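Ulvan Lyase-PL25 (Pseudoalteromonas sp. PLSV, PDB 5UAM) cleaves ulvan, the sulfated cell-wall polysaccharide of green seaweeds, as a beta-propeller lyase of polysaccharide lyase family 25. Local coordinates at residues S85-R90 with K95-G100; G136-A141 with T163-I168. All coordinates share one frame; numbering follows the deposited sequence.

Interaction 1. Residues S85-R90 with K95-G100. With PO4 (phosphate ion), chain E.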
loop_
_atom_site.group_PDB
_atom_site.type_symbol
_atom_site.label_atom_id
_atom_site.label_comp_id
_atom_site.label_asym_id
_atom_site.label_seq_id
_atom_site.Cartn_x
_atom_site.Cartn_y
_atom_site.Cartn_z
ATOM N N SER A 85 18.987 -1.882 1.290
ATOM C CA SER A 85 18.208 -2.742 0.415
ATOM C C SER A 85 19.051 -3.387 -0.678
ATOM O O SER A 85 19.828 -2.718 -1.369
ATOM C CB SER A 85 17.111 -1.936 -0.272
ATOM O OG SER A 85 16.419 -2.769 -1.192
ATOM N N GLU A 86 18.837 -4.688 -0.890
ATOM C CA GLU A 86 19.458 -5.359 -2.030
ATOM C C GLU A 86 18.941 -4.819 -3.359
ATOM O O GLU A 86 19.624 -4.957 -4.381
ATOM C CB GLU A 86 19.195 -6.875 -1.950
ATOM C CG GLU A 86 19.807 -7.526 -0.754
ATOM C CD GLU A 86 19.454 -8.992 -0.605
ATOM O OE1 GLU A 86 18.594 -9.506 -1.351
ATOM O OE2 GLU A 86 20.063 -9.651 0.258
ATOM N N LEU A 87 17.736 -4.257 -3.372
ATOM C CA LEU A 87 17.135 -3.863 -4.632
ATOM C C LEU A 87 17.863 -2.712 -5.292
ATOM O O LEU A 87 17.779 -2.578 -6.510
ATOM C CB LEU A 87 15.668 -3.518 -4.434
ATOM C CG LEU A 87 14.783 -4.691 -4.010
ATOM C CD1 LEU A 87 13.394 -4.169 -3.725
ATOM C CD2 LEU A 87 14.761 -5.787 -5.080
ATOM N N GLY A 88 18.586 -1.903 -4.536
ATOM C CA GLY A 88 19.348 -0.815 -5.140
ATOM C C GLY A 88 20.752 -1.174 -5.556
ATOM O O GLY A 88 21.509 -0.299 -6.006
ATOM N N ARG A 89 21.131 -2.445 -5.453
ATOM C CA ARG A 89 22.501 -2.889 -5.656
ATOM C C ARG A 89 22.539 -4.077 -6.611
ATOM O O ARG A 89 23.433 -4.923 -6.540
ATOM C CB ARG A 89 23.151 -3.183 -4.304
ATOM C CG ARG A 89 23.250 -1.903 -3.469
ATOM C CD ARG A 89 23.542 -2.131 -2.003
ATOM N NE ARG A 89 23.699 -0.850 -1.329
ATOM C CZ ARG A 89 22.699 -0.085 -0.902
ATOM N NH1 ARG A 89 21.430 -0.457 -1.059
ATOM N NH2 ARG A 89 22.967 1.075 -0.308
ATOM N N ARG A 90 21.559 -4.140 -7.515
ATOM C CA ARG A 90 21.453 -5.209 -8.498
ATOM C C ARG A 90 22.356 -4.941 -9.691
ATOM O O ARG A 90 22.727 -3.802 -9.987
ATOM C CB ARG A 90 20.008 -5.349 -8.997
ATOM C CG ARG A 90 19.027 -5.888 -7.972
ATOM C CD ARG A 90 17.566 -5.741 -8.417
ATOM N NE ARG A 90 17.183 -4.328 -8.496
ATOM C CZ ARG A 90 16.917 -3.656 -9.613
ATOM N NH1 ARG A 90 16.931 -4.253 -10.800
ATOM N NH2 ARG A 90 16.620 -2.364 -9.527
ATOM N N LYS A 95 16.049 -0.164 -13.824
ATOM C CA LYS A 95 16.852 0.786 -13.058
ATOM C C LYS A 95 16.406 0.831 -11.602
ATOM O O LYS A 95 17.236 0.741 -10.687
ATOM C CB LYS A 95 16.816 2.184 -13.671
ATOM C CG LYS A 95 17.753 3.157 -12.965
ATOM C CD LYS A 95 17.760 4.544 -13.609
ATOM C CE LYS A 95 18.590 5.537 -12.785
ATOM N NZ LYS A 95 18.363 6.973 -13.177
ATOM N N PHE A 96 15.100 0.986 -11.363
ATOM C CA PHE A 96 14.553 0.998 -10.009
ATOM C C PHE A 96 13.437 -0.029 -9.894
ATOM O O PHE A 96 12.551 -0.101 -10.751
ATOM C CB PHE A 96 14.037 2.379 -9.595
ATOM C CG PHE A 96 15.134 3.392 -9.415
ATOM C CD1 PHE A 96 16.040 3.272 -8.373
ATOM C CD2 PHE A 96 15.291 4.434 -10.309
ATOM C CE1 PHE A 96 17.074 4.166 -8.227
ATOM C CE2 PHE A 96 16.324 5.340 -10.152
ATOM C CZ PHE A 96 17.207 5.206 -9.111
ATOM N N ASP A 97 13.491 -0.821 -8.828
ATOM C CA ASP A 97 12.546 -1.907 -8.620
ATOM C C ASP A 97 11.285 -1.426 -7.912
ATOM O O ASP A 97 10.173 -1.712 -8.372
ATOM C CB ASP A 97 13.222 -3.027 -7.824
ATOM C CG ASP A 97 12.283 -4.173 -7.527
ATOM O OD1 ASP A 97 11.327 -3.974 -6.757
ATOM O OD2 ASP A 97 12.521 -5.274 -8.072
ATOM N N ASN A 98 11.447 -0.686 -6.816
ATOM C CA ASN A 98 10.405 0.016 -6.072
ATOM C C ASN A 98 9.593 -0.870 -5.149
ATOM O O ASN A 98 8.836 -0.336 -4.332
ATOM C CB ASN A 98 9.431 0.797 -6.969
ATOM C CG ASN A 98 10.118 1.767 -7.870
ATOM O OD1 ASN A 98 10.965 2.547 -7.426
ATOM N ND2 ASN A 98 9.795 1.714 -9.145
ATOM N N HIS A 99 9.715 -2.188 -5.211
ATOM C CA HIS A 99 8.805 -3.024 -4.438
ATOM C C HIS A 99 9.178 -3.138 -2.969
ATOM O O HIS A 99 8.387 -3.694 -2.181
ATOM C CB HIS A 99 8.734 -4.415 -5.032
ATOM C CG HIS A 99 7.972 -4.492 -6.306
ATOM N ND1 HIS A 99 8.404 -3.897 -7.473
ATOM C CD2 HIS A 99 6.794 -5.089 -6.599
ATOM C CE1 HIS A 99 7.529 -4.137 -8.435
ATOM N NE2 HIS A 99 6.547 -4.870 -7.935
ATOM N N GLY A 100 10.330 -2.613 -2.590
ATOM C CA GLY A 100 10.794 -2.659 -1.227
ATOM C C GLY A 100 10.791 -1.323 -0.523
ATOM O O GLY A 100 11.443 -1.177 0.513
HETATM P P PO4 E . 4.855 -7.696 -9.187
HETATM O O1 PO4 E . 4.978 -8.178 -10.619
HETATM O O2 PO4 E . 3.594 -8.171 -8.590
HETATM O O3 PO4 E . 4.856 -6.189 -9.275
HETATM O O4 PO4 E . 6.042 -8.250 -8.405
#

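Interaction 2. Residues G136-A141 with T163-I168. With PO4 (phosphate ion), chain E.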
loop_
_atom_site.group_PDB
_atom_site.type_symbol
_atom_site.label_atom_id
_atom_site.label_comp_id
_atom_site.label_asym_id
_atom_site.label_seq_id
_atom_site.Cartn_x
_atom_site.Cartn_y
_atom_site.Cartn_z
ATOM N N GLY A 136 15.759 -9.758 -4.157
ATOM C CA GLY A 136 15.640 -8.861 -3.033
ATOM C C GLY A 136 14.994 -9.515 -1.837
ATOM O O GLY A 136 13.783 -9.752 -1.818
ATOM N N ALA A 137 15.804 -9.768 -0.817
ATOM C CA ALA A 137 15.320 -10.328 0.434
ATOM C C ALA A 137 14.551 -9.281 1.220
ATOM O O ALA A 137 15.029 -8.152 1.424
ATOM C CB ALA A 137 16.504 -10.804 1.266
ATOM N N ASN A 138 13.385 -9.672 1.698
ATOM C CA ASN A 138 12.577 -8.812 2.550
ATOM C C ASN A 138 13.233 -8.677 3.921
ATOM O O ASN A 138 13.709 -9.656 4.503
ATOM C CB ASN A 138 11.168 -9.390 2.662
ATOM C CG ASN A 138 10.094 -8.326 2.854
ATOM O OD1 ASN A 138 10.198 -7.192 2.355
ATOM N ND2 ASN A 138 9.027 -8.708 3.562
ATOM N N LYS A 139 13.227 -7.458 4.449
ATOM C CA LYS A 139 14.054 -7.084 5.591
ATOM C C LYS A 139 13.242 -6.317 6.623
ATOM O O LYS A 139 12.156 -5.800 6.360
ATOM C CB LYS A 139 15.245 -6.238 5.154
ATOM C CG LYS A 139 16.282 -7.022 4.382
ATOM C CD LYS A 139 17.312 -6.105 3.721
ATOM C CE LYS A 139 18.371 -6.905 3.003
ATOM N NZ LYS A 139 19.292 -7.583 3.983
ATOM N N HIS A 140 13.813 -6.236 7.828
ATOM C CA HIS A 140 13.127 -5.641 8.967
ATOM C C HIS A 140 14.187 -4.954 9.808
ATOM O O HIS A 140 15.103 -5.615 10.313
ATOM C CB HIS A 140 12.421 -6.734 9.759
ATOM C CG HIS A 140 11.788 -6.295 11.042
ATOM N ND1 HIS A 140 11.430 -7.200 12.025
ATOM C CD2 HIS A 140 11.446 -5.074 11.509
ATOM C CE1 HIS A 140 10.892 -6.548 13.040
ATOM N NE2 HIS A 140 10.890 -5.260 12.748
ATOM N N ALA A 141 14.079 -3.639 9.943
ATOM C CA ALA A 141 14.953 -2.844 10.782
ATOM C C ALA A 141 14.154 -2.277 11.941
ATOM O O ALA A 141 12.940 -2.077 11.859
ATOM C CB ALA A 141 15.579 -1.704 9.988
ATOM N N THR A 163 7.060 -9.701 -0.579
ATOM C CA THR A 163 6.791 -8.471 -1.318
ATOM C C THR A 163 5.523 -7.875 -0.715
ATOM O O THR A 163 4.600 -8.607 -0.351
ATOM C CB THR A 163 6.467 -8.713 -2.833
ATOM O OG1 THR A 163 7.378 -9.638 -3.454
ATOM C CG2 THR A 163 6.529 -7.409 -3.618
ATOM N N TYR A 164 5.444 -6.546 -0.671
ATOM C CA TYR A 164 4.208 -5.815 -0.347
ATOM C C TYR A 164 3.854 -5.830 1.139
ATOM O O TYR A 164 2.746 -6.233 1.536
ATOM C CB TYR A 164 3.027 -6.259 -1.203
ATOM C CG TYR A 164 3.201 -6.124 -2.686
ATOM C CD1 TYR A 164 3.491 -4.903 -3.262
ATOM C CD2 TYR A 164 3.066 -7.222 -3.521
ATOM C CE1 TYR A 164 3.599 -4.787 -4.619
ATOM C CE2 TYR A 164 3.184 -7.122 -4.865
ATOM C CZ TYR A 164 3.455 -5.912 -5.419
ATOM O OH TYR A 164 3.561 -5.792 -6.782
ATOM N N ASN A 165 4.767 -5.317 1.958
ATOM C CA ASN A 165 4.608 -5.332 3.405
ATOM C C ASN A 165 3.507 -4.398 3.879
ATOM O O ASN A 165 3.469 -3.217 3.515
ATOM C CB ASN A 165 5.887 -4.869 4.074
ATOM C CG ASN A 165 7.026 -5.773 3.804
ATOM O OD1 ASN A 165 6.919 -6.988 3.965
ATOM N ND2 ASN A 165 8.164 -5.192 3.434
ATOM N N GLN A 166 2.660 -4.909 4.760
ATOM C CA GLN A 166 1.555 -4.164 5.326
ATOM C C GLN A 166 1.519 -4.535 6.790
ATOM O O GLN A 166 1.340 -5.702 7.130
ATOM C CB GLN A 166 0.274 -4.538 4.593
ATOM C CG GLN A 166 0.428 -4.308 3.114
ATOM C CD GLN A 166 -0.751 -4.719 2.321
ATOM O OE1 GLN A 166 -1.864 -4.274 2.582
ATOM N NE2 GLN A 166 -0.500 -5.484 1.272
ATOM N N ALA A 167 1.751 -3.554 7.658
ATOM C CA ALA A 167 1.976 -3.831 9.067
ATOM C C ALA A 167 0.846 -3.263 9.907
ATOM O O ALA A 167 0.503 -2.087 9.785
ATOM C CB ALA A 167 3.298 -3.215 9.517
ATOM N N ILE A 168 0.305 -4.094 10.800
ATOM C CA ILE A 168 -0.843 -3.727 11.623
ATOM C C ILE A 168 -0.549 -4.103 13.064
ATOM O O ILE A 168 -0.089 -5.213 13.340
ATOM C CB ILE A 168 -2.123 -4.426 11.131
ATOM C CG1 ILE A 168 -2.368 -4.032 9.675
ATOM C CG2 ILE A 168 -3.320 -4.043 12.004
ATOM C CD1 ILE A 168 -3.562 -4.708 9.065
HETATM P P PO4 E . 4.855 -7.696 -9.187
HETATM O O1 PO4 E . 4.978 -8.178 -10.619
HETATM O O2 PO4 E . 3.594 -8.171 -8.590
HETATM O O3 PO4 E . 4.856 -6.189 -9.275
HETATM O O4 PO4 E . 6.042 -8.250 -8.405
#

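Interaction 1. Residues S85-R90 with K95-G100
Leu87 and Arg90 reach from 85-90 to Asp97 and the backbone around it. Ser85 OG accepts from Leu87 N at 2.9 Å, an ST turn, and so holds the backbone that carries Leu87. Leu87 then spreads its two methyl groups over the Asp97 carboxylate. CD1 lies 3.7 Å from Asp97 OD1 and 3.6 Å from Gly100 N, and CD2 lies beside OD2. Arg90 comes next. Its chain bends at chi3 (-66°), which swings the guanidinium back over its own turn. There NE donates to Leu87 O at 2.7 Å, with a weak second bond from NH2. One guanidinium face covers Asp97 CB, which is 3.9 Å from Arg90 NH2.

Asp97 OD1 accepts from His99 N at 2.9 Å, an Asx turn, and the donor meets it nearly along the C-O axis. His99 ND1 donates to Asp97 O at 3.0 Å from above the carbonyl plane. These bonds set the ring of the probable proton donor, and its NE2 gives a short hydrogen bond (2.5 Å) to phosphate O3. Asp97 OD2 is bound by His135 and His119.

Both segments belong to the long loop between strands 75-81 and 103-106, which joins two four-stranded antiparallel sheets; Gly100 hydrogen-bonds to Gly117, just after strand 112-116.

Interaction 2. Residues G136-A141 with T163-I168
Asn138 and Asn165 join their side-chain amides through a pair of reciprocal hydrogen bonds. Asn138 ND2 donates to Asn165 OD1 at 2.8 Å, and the bond is almost perfectly straight (179°). In return Asn165 ND2 donates to Asn138 OD1 at 3.0 Å. Each donor sits in the carbonyl plane, on a lone pair. The two amides arrive from opposite directions and lie nearly coplanar, 18° apart, so the two bonds keep them close to one plane and tie the orientation of one to that of the other. Each buried amide thus uses its oxygen and one N-H in the pair.

In the beta-propeller this pair bridges two neighbouring sheets. Asn138 immediately precedes strand 139-143 of one, and Asn165 lies on strand 165-169 of the next. Asn165 packs on Phe115 of the first sheet and on Leu177 and Phe179 of its own, while Asn138 packs on Ile158.

Aromatic and anion contacts occur at the corner of the chain. The side chain of Tyr164, the probable proton acceptor, leaves the backbone away from 136-141. Thr163 CG2 sits 3.4 Å above the plane of its ring, over the centre. Tyr164 OH lies 2.8 Å from phosphate O3 and 3.0 Å from phosphate O2, with O2 at the ring edge, in plane.

How the interactions relate
Interactions 1 and 2 supply the two probable catalytic residues, His99 and Tyr164, and their centres are 13 Å apart. The side chains meet where His99 CD2 lies 3.3 Å from Tyr164 OH. Thr163 CG2 also packs on the imidazole, 3.8 Å from His99 CD2. A single phosphate, probably from the crystallisation liquor, touches both residues. His119, Arg180, His184 and Tyr222 also bind it, and all four are likely substrate-binding residues, so the ion probably marks part of the substrate pocket. A second link lies away from the phosphate: Glu86 OE1 is 2.9 Å from Ala137 N, a probable hydrogen bond between 85-90 and 136-141.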